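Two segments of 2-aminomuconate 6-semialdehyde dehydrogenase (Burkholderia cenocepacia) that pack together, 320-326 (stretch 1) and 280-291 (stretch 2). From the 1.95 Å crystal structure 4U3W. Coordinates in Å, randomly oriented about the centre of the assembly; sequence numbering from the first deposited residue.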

# COMPACT_ATOMS: atom_id res chain seq x y z
N GLU A 320 43.59 -16.45 -6.65
CA GLU A 320 44.95 -15.88 -6.70
C GLU A 320 45.04 -14.62 -7.55
O GLU A 320 45.65 -13.63 -7.13
CB GLU A 320 45.95 -16.93 -7.21
CG GLU A 320 46.19 -18.03 -6.20
CD GLU A 320 47.53 -18.75 -6.39
OE1 GLU A 320 48.37 -18.31 -7.23
OE2 GLU A 320 47.75 -19.75 -5.68
N ARG A 321 44.41 -14.65 -8.72
CA ARG A 321 44.33 -13.48 -9.60
C ARG A 321 43.60 -12.32 -8.92
O ARG A 321 43.99 -11.15 -9.09
CB ARG A 321 43.59 -13.82 -10.90
CG ARG A 321 44.31 -14.75 -11.81
CD ARG A 321 43.53 -14.96 -13.15
NE ARG A 321 42.95 -13.71 -13.67
CZ ARG A 321 41.66 -13.51 -13.96
NH1 ARG A 321 40.76 -14.47 -13.82
NH2 ARG A 321 41.28 -12.33 -14.42
N PHE A 322 42.53 -12.63 -8.19
CA PHE A 322 41.77 -11.57 -7.50
C PHE A 322 42.65 -10.92 -6.43
O PHE A 322 42.72 -9.70 -6.32
CB PHE A 322 40.49 -12.12 -6.88
CG PHE A 322 39.57 -11.05 -6.31
CD1 PHE A 322 39.74 -10.59 -5.01
CD2 PHE A 322 38.58 -10.50 -7.09
CE1 PHE A 322 38.88 -9.57 -4.49
CE2 PHE A 322 37.73 -9.49 -6.61
CZ PHE A 322 37.87 -9.04 -5.31
N VAL A 323 43.32 -11.73 -5.63
CA VAL A 323 44.15 -11.15 -4.57
C VAL A 323 45.22 -10.24 -5.19
O VAL A 323 45.41 -9.11 -4.76
CB VAL A 323 44.82 -12.24 -3.71
CG1 VAL A 323 45.72 -11.57 -2.67
CG2 VAL A 323 43.77 -13.09 -3.01
N ALA A 324 45.90 -10.72 -6.23
CA ALA A 324 46.94 -9.96 -6.90
C ALA A 324 46.42 -8.64 -7.48
O ALA A 324 47.07 -7.63 -7.31
CB ALA A 324 47.60 -10.82 -8.04
N ALA A 325 45.27 -8.64 -8.17
CA ALA A 325 44.70 -7.39 -8.71
C ALA A 325 44.28 -6.40 -7.63
O ALA A 325 44.43 -5.18 -7.77
CB ALA A 325 43.48 -7.68 -9.61
N LEU A 326 43.70 -6.91 -6.57
CA LEU A 326 43.30 -5.99 -5.50
C LEU A 326 44.52 -5.36 -4.84
O LEU A 326 44.51 -4.18 -4.41
CB LEU A 326 42.47 -6.73 -4.45
CG LEU A 326 41.74 -5.80 -3.44
CD1 LEU A 326 40.55 -5.06 -4.09
CD2 LEU A 326 41.30 -6.60 -2.25
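Stretch 2 280-291: VVFADADFDAAV

Stretch 2 runs from the end of a strand through a turn into the first residues of a helix, and it is mainly this helix that lies against the helix of stretch 1. The two helix axes approach to 10.3 Å, with an angle of 54° between their N-to-C directions (signed, -54°), and 413 Å² of surface is buried in all. No hydrogen bond links the stretches; packing and one cation-pi stack make the contact.

In the strand, Val 280 is out of reach, but the CA-to-CB bond of Val 281 points toward stretch 1, and its CG2 lies 4.0 Å from Phe 322 CE2. The chain then swings clear: a type I turn from Phe 282 to Ala 285 is closed by the bond from Ala 285 N to Phe 282 O (3.0 Å). Asp 286 caps the helix that follows, its OD1 accepting from Ala 289 N at 3.2 Å.

Phe 287, chi1 t, returns the chain to the contact. The guanidinium of Arg 321 lies flat over one face of its ring, with Arg 321 CZ 4.0 Å from the ring centroid and the planes at 25°, a cation-pi contact. The same ring reaches the backbone of stretch 1, Phe 287 CZ standing 3.7 Å from Phe 322 CA, while Phe 287 CE2 is 4.0 Å from Ala 325 CB.

Asp 288 and Ala 289 make no contact. Ala 290 meets the edge of the Phe 322 ring, its C atom 3.9 Å from Phe 322 CE2. Val 291 touches three residues: its CG2 is 3.7 Å from Phe 322 CE2 and 3.9 Å from Ala 325 CB, and its CG1 is 4.1 Å from Leu 326 CD1. Here the backbones draw closest, Val 291 CA lying 5.9 Å from Leu 326 CA.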

# COMPACT_ATOMS: atom_id res chain seq x y z
N VAL A 280 31.15 -11.40 -1.61
CA VAL A 280 31.30 -12.73 -2.24
C VAL A 280 31.52 -12.52 -3.71
O VAL A 280 30.77 -11.79 -4.33
CB VAL A 280 30.05 -13.65 -2.00
CG1 VAL A 280 30.24 -15.03 -2.63
CG2 VAL A 280 29.80 -13.80 -0.49
N VAL A 281 32.60 -13.10 -4.24
CA VAL A 281 32.89 -13.00 -5.66
C VAL A 281 32.91 -14.39 -6.31
O VAL A 281 33.79 -15.17 -6.05
CB VAL A 281 34.25 -12.27 -5.94
CG1 VAL A 281 34.43 -12.09 -7.45
CG2 VAL A 281 34.26 -10.89 -5.23
N PHE A 282 31.93 -14.67 -7.17
CA PHE A 282 31.89 -15.93 -7.89
C PHE A 282 32.83 -15.85 -9.11
O PHE A 282 33.06 -14.75 -9.63
CB PHE A 282 30.44 -16.24 -8.30
CG PHE A 282 29.58 -16.70 -7.15
CD1 PHE A 282 29.54 -18.05 -6.80
CD2 PHE A 282 28.86 -15.77 -6.38
CE1 PHE A 282 28.77 -18.49 -5.75
CE2 PHE A 282 28.06 -16.20 -5.33
CZ PHE A 282 28.03 -17.55 -5.00
N ALA A 283 33.33 -17.00 -9.60
CA ALA A 283 34.21 -17.02 -10.77
C ALA A 283 33.52 -16.44 -12.01
O ALA A 283 34.19 -15.95 -12.91
CB ALA A 283 34.73 -18.50 -11.09
N ASP A 284 32.18 -16.47 -12.07
CA ASP A 284 31.46 -15.94 -13.23
C ASP A 284 31.23 -14.43 -13.15
O ASP A 284 30.55 -13.85 -14.02
CB ASP A 284 30.13 -16.68 -13.43
CG ASP A 284 29.10 -16.46 -12.28
OD1 ASP A 284 29.02 -15.35 -11.71
OD2 ASP A 284 28.34 -17.41 -11.94
N ALA A 285 31.75 -13.79 -12.11
CA ALA A 285 31.59 -12.34 -11.97
C ALA A 285 32.34 -11.60 -13.04
O ALA A 285 33.26 -12.15 -13.64
CB ALA A 285 32.06 -11.85 -10.53
N ASP A 286 31.93 -10.35 -13.26
CA ASP A 286 32.71 -9.41 -14.06
C ASP A 286 33.96 -9.06 -13.25
O ASP A 286 33.86 -8.37 -12.26
CB ASP A 286 31.86 -8.16 -14.38
CG ASP A 286 32.62 -7.05 -15.15
OD1 ASP A 286 33.86 -6.91 -15.08
OD2 ASP A 286 31.92 -6.26 -15.82
N PHE A 287 35.11 -9.57 -13.67
CA PHE A 287 36.31 -9.56 -12.81
C PHE A 287 36.77 -8.16 -12.50
O PHE A 287 36.96 -7.82 -11.32
CB PHE A 287 37.45 -10.36 -13.48
CG PHE A 287 38.72 -10.47 -12.62
CD1 PHE A 287 38.85 -11.49 -11.70
CD2 PHE A 287 39.77 -9.56 -12.77
CE1 PHE A 287 40.01 -11.61 -10.90
CE2 PHE A 287 40.95 -9.66 -12.00
CZ PHE A 287 41.07 -10.71 -11.07
N ASP A 288 36.92 -7.31 -13.53
CA ASP A 288 37.42 -5.96 -13.26
C ASP A 288 36.46 -5.14 -12.39
O ASP A 288 36.89 -4.34 -11.53
CB ASP A 288 37.67 -5.19 -14.56
CG ASP A 288 38.86 -5.73 -15.35
OD1 ASP A 288 39.68 -6.51 -14.82
OD2 ASP A 288 38.94 -5.35 -16.53
N ALA A 289 35.16 -5.32 -12.62
CA ALA A 289 34.17 -4.62 -11.79
C ALA A 289 34.18 -5.08 -10.33
O ALA A 289 34.05 -4.24 -9.41
CB ALA A 289 32.74 -4.78 -12.38
N ALA A 290 34.33 -6.38 -10.10
CA ALA A 290 34.34 -6.93 -8.75
C ALA A 290 35.60 -6.50 -8.00
O ALA A 290 35.50 -6.18 -6.82
CB ALA A 290 34.27 -8.47 -8.77
N VAL A 291 36.76 -6.47 -8.66
CA VAL A 291 37.98 -5.96 -7.98
C VAL A 291 37.81 -4.50 -7.60
O VAL A 291 38.01 -4.15 -6.43
CB VAL A 291 39.28 -6.11 -8.85
CG1 VAL A 291 40.50 -5.47 -8.12
CG2 VAL A 291 39.60 -7.56 -9.14